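Long-range contacts in NADP-dependent glyceraldehyde-3-phosphate dehydrogenase (Bacillus halodurans, PDB 3PRL), which probably oxidises glyceraldehyde 3-phosphate directly to 3-phosphoglycerate with NADP+ as cofactor, without phosphorylation: residues 73-77 with 174-180; 147-153 with 473-479. One frame throughout, in Å; residues are numbered along the deposited sequence.

Contact 1 (73-77 with 174-180); sequences RVDLL and APALVTG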
loop_
_atom_site.group_PDB
_atom_site.type_symbol
_atom_site.label_atom_id
_atom_site.label_comp_id
_atom_site.label_asym_id
_atom_site.label_seq_id
_atom_site.Cartn_x
_atom_site.Cartn_y
_atom_site.Cartn_z
ATOM N N ARG D 73 22.580 -6.477 1.866
ATOM C CA ARG D 73 22.220 -6.384 3.277
ATOM C C ARG D 73 21.354 -7.572 3.713
ATOM O O ARG D 73 21.531 -8.080 4.825
ATOM C CB ARG D 73 21.582 -5.038 3.597
ATOM C CG ARG D 73 22.551 -3.862 3.413
ATOM C CD ARG D 73 22.064 -2.587 4.099
ATOM N NE ARG D 73 20.855 -2.055 3.473
ATOM C CZ ARG D 73 20.778 -0.916 2.793
ATOM N NH1 ARG D 73 21.839 -0.135 2.648
ATOM N NH2 ARG D 73 19.621 -0.556 2.262
ATOM N N VAL D 74 20.458 -8.048 2.837
ATOM C CA VAL D 74 19.626 -9.222 3.177
ATOM C C VAL D 74 20.377 -10.564 3.174
ATOM O O VAL D 74 20.011 -11.472 3.926
ATOM C CB VAL D 74 18.335 -9.365 2.303
ATOM C CG1 VAL D 74 17.699 -8.014 2.055
ATOM C CG2 VAL D 74 18.634 -10.081 1.003
ATOM N N ASP D 75 21.396 -10.696 2.323
ATOM C CA ASP D 75 22.149 -11.944 2.233
ATOM C C ASP D 75 22.876 -12.203 3.554
ATOM O O ASP D 75 22.999 -13.346 3.973
ATOM C CB ASP D 75 23.153 -11.927 1.077
ATOM C CG ASP D 75 22.484 -11.844 -0.302
ATOM O OD1 ASP D 75 21.504 -12.589 -0.565
ATOM O OD2 ASP D 75 22.964 -11.032 -1.130
ATOM N N LEU D 76 23.355 -11.130 4.191
ATOM C CA LEU D 76 23.993 -11.220 5.512
ATOM C C LEU D 76 23.014 -11.729 6.563
ATOM O O LEU D 76 23.387 -12.495 7.452
ATOM C CB LEU D 76 24.602 -9.877 5.946
ATOM C CG LEU D 76 25.262 -9.819 7.350
ATOM C CD1 LEU D 76 26.421 -10.825 7.503
ATOM C CD2 LEU D 76 25.713 -8.402 7.734
ATOM N N LEU D 77 21.765 -11.305 6.457
ATOM C CA LEU D 77 20.745 -11.737 7.397
ATOM C C LEU D 77 20.465 -13.220 7.223
ATOM O O LEU D 77 20.524 -13.952 8.195
ATOM C CB LEU D 77 19.468 -10.887 7.287
ATOM C CG LEU D 77 19.374 -9.679 8.226
ATOM C CD1 LEU D 77 20.499 -8.663 8.018
ATOM C CD2 LEU D 77 17.997 -8.992 8.108
ATOM N N ALA D 174 18.236 -7.115 13.508
ATOM C CA ALA D 174 17.947 -7.445 12.090
ATOM C C ALA D 174 17.289 -6.316 11.308
ATOM O O ALA D 174 17.788 -5.979 10.237
ATOM C CB ALA D 174 17.124 -8.737 11.949
ATOM N N PRO D 175 16.155 -5.752 11.815
ATOM C CA PRO D 175 15.539 -4.699 10.991
ATOM C C PRO D 175 16.440 -3.497 10.848
ATOM O O PRO D 175 16.415 -2.829 9.812
ATOM C CB PRO D 175 14.265 -4.304 11.759
ATOM C CG PRO D 175 14.317 -5.060 13.119
ATOM C CD PRO D 175 15.265 -6.214 12.912
ATOM N N ALA D 176 17.216 -3.220 11.891
ATOM C CA ALA D 176 18.160 -2.102 11.895
ATOM C C ALA D 176 19.236 -2.200 10.814
ATOM O O ALA D 176 19.451 -1.245 10.054
ATOM C CB ALA D 176 18.786 -1.925 13.296
ATOM N N LEU D 177 19.896 -3.351 10.717
ATOM C CA LEU D 177 21.007 -3.496 9.770
ATOM C C LEU D 177 20.517 -3.609 8.343
ATOM O O LEU D 177 21.139 -3.065 7.421
ATOM C CB LEU D 177 21.841 -4.737 10.075
ATOM C CG LEU D 177 22.381 -4.997 11.491
ATOM C CD1 LEU D 177 23.050 -6.358 11.496
ATOM C CD2 LEU D 177 23.336 -3.925 11.967
ATOM N N VAL D 178 19.416 -4.330 8.150
ATOM C CA VAL D 178 18.937 -4.554 6.787
ATOM C C VAL D 178 18.403 -3.279 6.136
ATOM O O VAL D 178 18.365 -3.179 4.900
ATOM C CB VAL D 178 17.915 -5.698 6.684
ATOM C CG1 VAL D 178 16.543 -5.249 7.166
ATOM C CG2 VAL D 178 17.858 -6.183 5.253
ATOM N N THR D 179 18.014 -2.300 6.952
ATOM C CA THR D 179 17.533 -1.020 6.396
ATOM C C THR D 179 18.667 -0.016 6.336
ATOM O O THR D 179 18.462 1.147 5.964
ATOM C CB THR D 179 16.358 -0.410 7.181
ATOM O OG1 THR D 179 16.786 -0.045 8.496
ATOM C CG2 THR D 179 15.174 -1.379 7.258
ATOM N N GLY D 180 19.861 -0.460 6.717
ATOM C CA GLY D 180 21.058 0.321 6.462
ATOM C C GLY D 180 21.565 1.150 7.616
ATOM O O GLY D 180 22.419 2.018 7.427
#
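L77 and V178 meet at the apolar centre of this near-antiparallel helix pair, in which helix 70-86 lies against the C-terminal end of helix 167-178 in the aldehyde dehydrogenase fold. The L77 side chain crosses that of V178 at about a right angle, and its CD2 branch does the touching, 3.6 Å from V178 CB. The same methyl reaches A174 CB at 3.9 Å. V178 carries CG2 anti to its own N (chi1 77° for CG1), which turns this methyl to V74 CG1, 3.7 Å away. I117 and A121 of helix 103-124 also pack on L77, and L470 of helix 466-472 on V178. Axes of the two short helical segments come within 9.6 Å. Toward the polar edge, the R73 chain bends at chi3 (-67°) and lays its guanidinium over the helix end, one face against T179 C and G180 CA, while NH1 bonds to K66 O. G180, at positive phi, closes the helix in a Schellman motif; a CB there would press on R73 NH1 and on the preceding carbonyl. R73 NE donates to V178 O at 3.1 Å, approaching from above the carbonyl plane.

Contact 2 (147-153 with 473-479); sequences LVEREPL and MTRERVT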
loop_
_atom_site.group_PDB
_atom_site.type_symbol
_atom_site.label_atom_id
_atom_site.label_comp_id
_atom_site.label_asym_id
_atom_site.label_seq_id
_atom_site.Cartn_x
_atom_site.Cartn_y
_atom_site.Cartn_z
ATOM N N LEU D 147 9.700 11.944 -5.381
ATOM C CA LEU D 147 10.115 10.548 -5.185
ATOM C C LEU D 147 10.386 10.353 -3.705
ATOM O O LEU D 147 11.317 10.962 -3.149
ATOM C CB LEU D 147 11.394 10.228 -5.977
ATOM C CG LEU D 147 11.363 9.779 -7.446
ATOM C CD1 LEU D 147 10.161 10.311 -8.187
ATOM C CD2 LEU D 147 12.655 10.187 -8.169
ATOM N N VAL D 148 9.550 9.540 -3.062
ATOM C CA VAL D 148 9.649 9.322 -1.623
ATOM C C VAL D 148 10.259 7.939 -1.406
ATOM O O VAL D 148 9.794 6.943 -1.961
ATOM C CB VAL D 148 8.271 9.517 -0.884
ATOM C CG1 VAL D 148 8.431 9.515 0.652
ATOM C CG2 VAL D 148 7.591 10.842 -1.311
ATOM N N GLU D 149 11.335 7.888 -0.636
ATOM C CA GLU D 149 11.928 6.619 -0.258
ATOM C C GLU D 149 12.155 6.601 1.249
ATOM O O GLU D 149 11.836 7.595 1.924
ATOM C CB GLU D 149 13.226 6.383 -1.034
ATOM C CG GLU D 149 12.996 5.874 -2.460
ATOM C CD GLU D 149 14.258 5.902 -3.332
ATOM O OE1 GLU D 149 14.943 6.961 -3.379
ATOM O OE2 GLU D 149 14.564 4.859 -3.977
ATOM N N ARG D 150 12.676 5.479 1.767
ATOM C CA ARG D 150 13.097 5.356 3.162
ATOM C C ARG D 150 14.616 5.300 3.339
ATOM O O ARG D 150 15.312 4.577 2.627
ATOM C CB ARG D 150 12.481 4.118 3.816
ATOM C CG ARG D 150 10.988 4.208 3.915
ATOM C CD ARG D 150 10.517 3.787 5.262
ATOM N NE ARG D 150 9.413 4.640 5.634
ATOM C CZ ARG D 150 9.356 5.400 6.716
ATOM N NH1 ARG D 150 10.330 5.387 7.623
ATOM N NH2 ARG D 150 8.288 6.163 6.892
ATOM N N GLU D 151 15.104 6.037 4.331
ATOM C CA GLU D 151 16.533 6.186 4.603
ATOM C C GLU D 151 16.806 5.728 6.037
ATOM O O GLU D 151 16.040 6.070 6.933
ATOM C CB GLU D 151 16.910 7.668 4.429
ATOM C CG GLU D 151 18.291 8.120 4.953
ATOM C CD GLU D 151 19.452 7.853 3.997
ATOM O OE1 GLU D 151 19.448 6.834 3.285
ATOM O OE2 GLU D 151 20.406 8.654 3.990
ATOM N N PRO D 152 17.889 4.955 6.267
ATOM C CA PRO D 152 18.262 4.644 7.661
ATOM C C PRO D 152 18.401 5.911 8.511
ATOM O O PRO D 152 18.697 6.980 7.985
ATOM C CB PRO D 152 19.639 3.981 7.533
ATOM C CG PRO D 152 20.039 4.065 6.057
ATOM C CD PRO D 152 18.761 4.272 5.291
ATOM N N LEU D 153 18.179 5.793 9.818
ATOM C CA LEU D 153 18.387 6.929 10.712
ATOM C C LEU D 153 19.881 7.117 11.065
ATOM O O LEU D 153 20.326 8.253 11.247
ATOM C CB LEU D 153 17.533 6.785 11.992
ATOM C CG LEU D 153 16.013 6.588 11.903
ATOM C CD1 LEU D 153 15.500 5.851 13.139
ATOM C CD2 LEU D 153 15.249 7.923 11.730
ATOM N N MET D 473 12.862 2.167 11.967
ATOM C CA MET D 473 14.312 2.179 11.762
ATOM C C MET D 473 14.755 3.151 10.669
ATOM O O MET D 473 15.945 3.263 10.371
ATOM C CB MET D 473 14.815 0.780 11.389
ATOM C CG MET D 473 14.420 -0.342 12.348
ATOM S SD MET D 473 15.395 -0.434 13.865
ATOM C CE MET D 473 14.478 -1.647 14.812
ATOM N N THR D 474 13.783 3.819 10.058
ATOM C CA THR D 474 14.019 4.620 8.873
ATOM C C THR D 474 13.265 5.939 9.003
ATOM O O THR D 474 12.627 6.198 10.011
ATOM C CB THR D 474 13.515 3.888 7.598
ATOM O OG1 THR D 474 12.282 3.221 7.895
ATOM C CG2 THR D 474 14.534 2.862 7.094
ATOM N N ARG D 475 13.347 6.738 7.944
ATOM C CA ARG D 475 12.638 8.014 7.805
ATOM C C ARG D 475 12.476 8.281 6.302
ATOM O O ARG D 475 13.173 7.664 5.465
ATOM C CB ARG D 475 13.379 9.173 8.541
ATOM C CG ARG D 475 14.895 9.442 8.136
ATOM C CD ARG D 475 15.044 10.328 6.875
ATOM N NE ARG D 475 16.393 10.857 6.633
ATOM C CZ ARG D 475 16.677 11.787 5.713
ATOM N NH1 ARG D 475 15.708 12.287 4.934
ATOM N NH2 ARG D 475 17.921 12.225 5.556
ATOM N N GLU D 476 11.561 9.192 5.964
ATOM C CA GLU D 476 11.309 9.531 4.587
ATOM C C GLU D 476 12.447 10.372 4.029
ATOM O O GLU D 476 13.013 11.240 4.709
ATOM C CB GLU D 476 9.963 10.241 4.407
ATOM C CG GLU D 476 8.749 9.306 4.479
ATOM C CD GLU D 476 8.129 9.236 5.861
ATOM O OE1 GLU D 476 8.818 9.536 6.859
ATOM O OE2 GLU D 476 6.936 8.886 5.956
ATOM N N ARG D 477 12.771 10.061 2.786
ATOM C CA ARG D 477 13.769 10.744 2.001
ATOM C C ARG D 477 13.078 11.204 0.726
ATOM O O ARG D 477 12.679 10.380 -0.099
ATOM C CB ARG D 477 14.915 9.774 1.699
ATOM C CG ARG D 477 15.934 10.333 0.716
ATOM C CD ARG D 477 17.385 9.905 0.970
ATOM N NE ARG D 477 18.157 11.042 0.510
ATOM C CZ ARG D 477 18.898 11.844 1.265
ATOM N NH1 ARG D 477 19.110 11.600 2.550
ATOM N NH2 ARG D 477 19.474 12.886 0.692
ATOM N N VAL D 478 12.904 12.512 0.570
ATOM C CA VAL D 478 12.132 13.048 -0.565
ATOM C C VAL D 478 13.052 13.785 -1.557
ATOM O O VAL D 478 13.862 14.615 -1.146
ATOM C CB VAL D 478 10.998 14.016 -0.082
ATOM C CG1 VAL D 478 10.132 14.509 -1.257
ATOM C CG2 VAL D 478 10.128 13.361 1.000
ATOM N N THR D 479 12.923 13.450 -2.842
ATOM C CA THR D 479 13.587 14.157 -3.921
ATOM C C THR D 479 12.497 14.674 -4.837
ATOM O O THR D 479 11.650 13.898 -5.321
ATOM C CB THR D 479 14.511 13.243 -4.742
ATOM O OG1 THR D 479 15.360 12.507 -3.868
ATOM C CG2 THR D 479 15.368 14.061 -5.684
HETATM O O HOH W 1 13.848 10.161 -2.738
#
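R150 reaches T474 and E476 through a chain bent at chi2 (-135°) and chi3, whereas E151, with CG anti to its N (chi1 167°), rises beside R475 and R477 on the other face of the strands. R150 NH1 donates to T474 OG1 at 2.9 Å, somewhat tilted from the guanidinium plane; the hydroxyl is also bonded to L470 O. R150 NH2 forms a salt bridge to E476 OE2 at 3.2 Å, the two side chains side by side with guanidinium and carboxylate planes 52° apart. A leucine in place of R150 would probably leave the E476 carboxylate without this charged mate and T474 OG1 without its NH1 donor. The backbones form an antiparallel beta ladder between strands 144-159 and 474-482. E149 and R477 make a hydrogen-bonded pair, R477 N to E149 O being 2.8 Å; E151 N likewise meets R475 O at 2.8 Å. V478 and T479 add a parallel ladder to a strand of the second subunit, which carries the sheet across the interface, consistent with the oligomerisation domain of aldehyde dehydrogenases. On the E151 face, the R475 guanidinium stands almost perpendicular to the E151 carboxylate and sets one face over E151 CG, 3.7 Å from NE. Its NH1 bonds to E476 O and to V435 O of the second subunit. E151 OE2 makes a long salt bridge of 3.5 Å to R477 NH1, while OE1 pairs with K431 and R477 NH2 bonds to L433 O, both of the second subunit.

Overall arrangement
The centres of contacts 1 and 2 lie about 16 Å apart, on the same side of the chain's centre, and their segments alternate in sequence: 73-77, 147-153, 174-180, 473-479. Strand 144-159 of contact 2 is followed, after a short loop, by helix 167-178 of contact 1, and helix 466-472, which packs on contact 1, leads into strand 474-482. The two contacts touch where T179 and G180 pack on P152, and T179 on M473 and T474. N181, just beyond contact 1, bonds to M473 O. Contact 1 thus belongs to the body of the subunit and adjoins the base of contact 2, whose strands form an arm probably used for oligomerisation, reaching the second and third subunits.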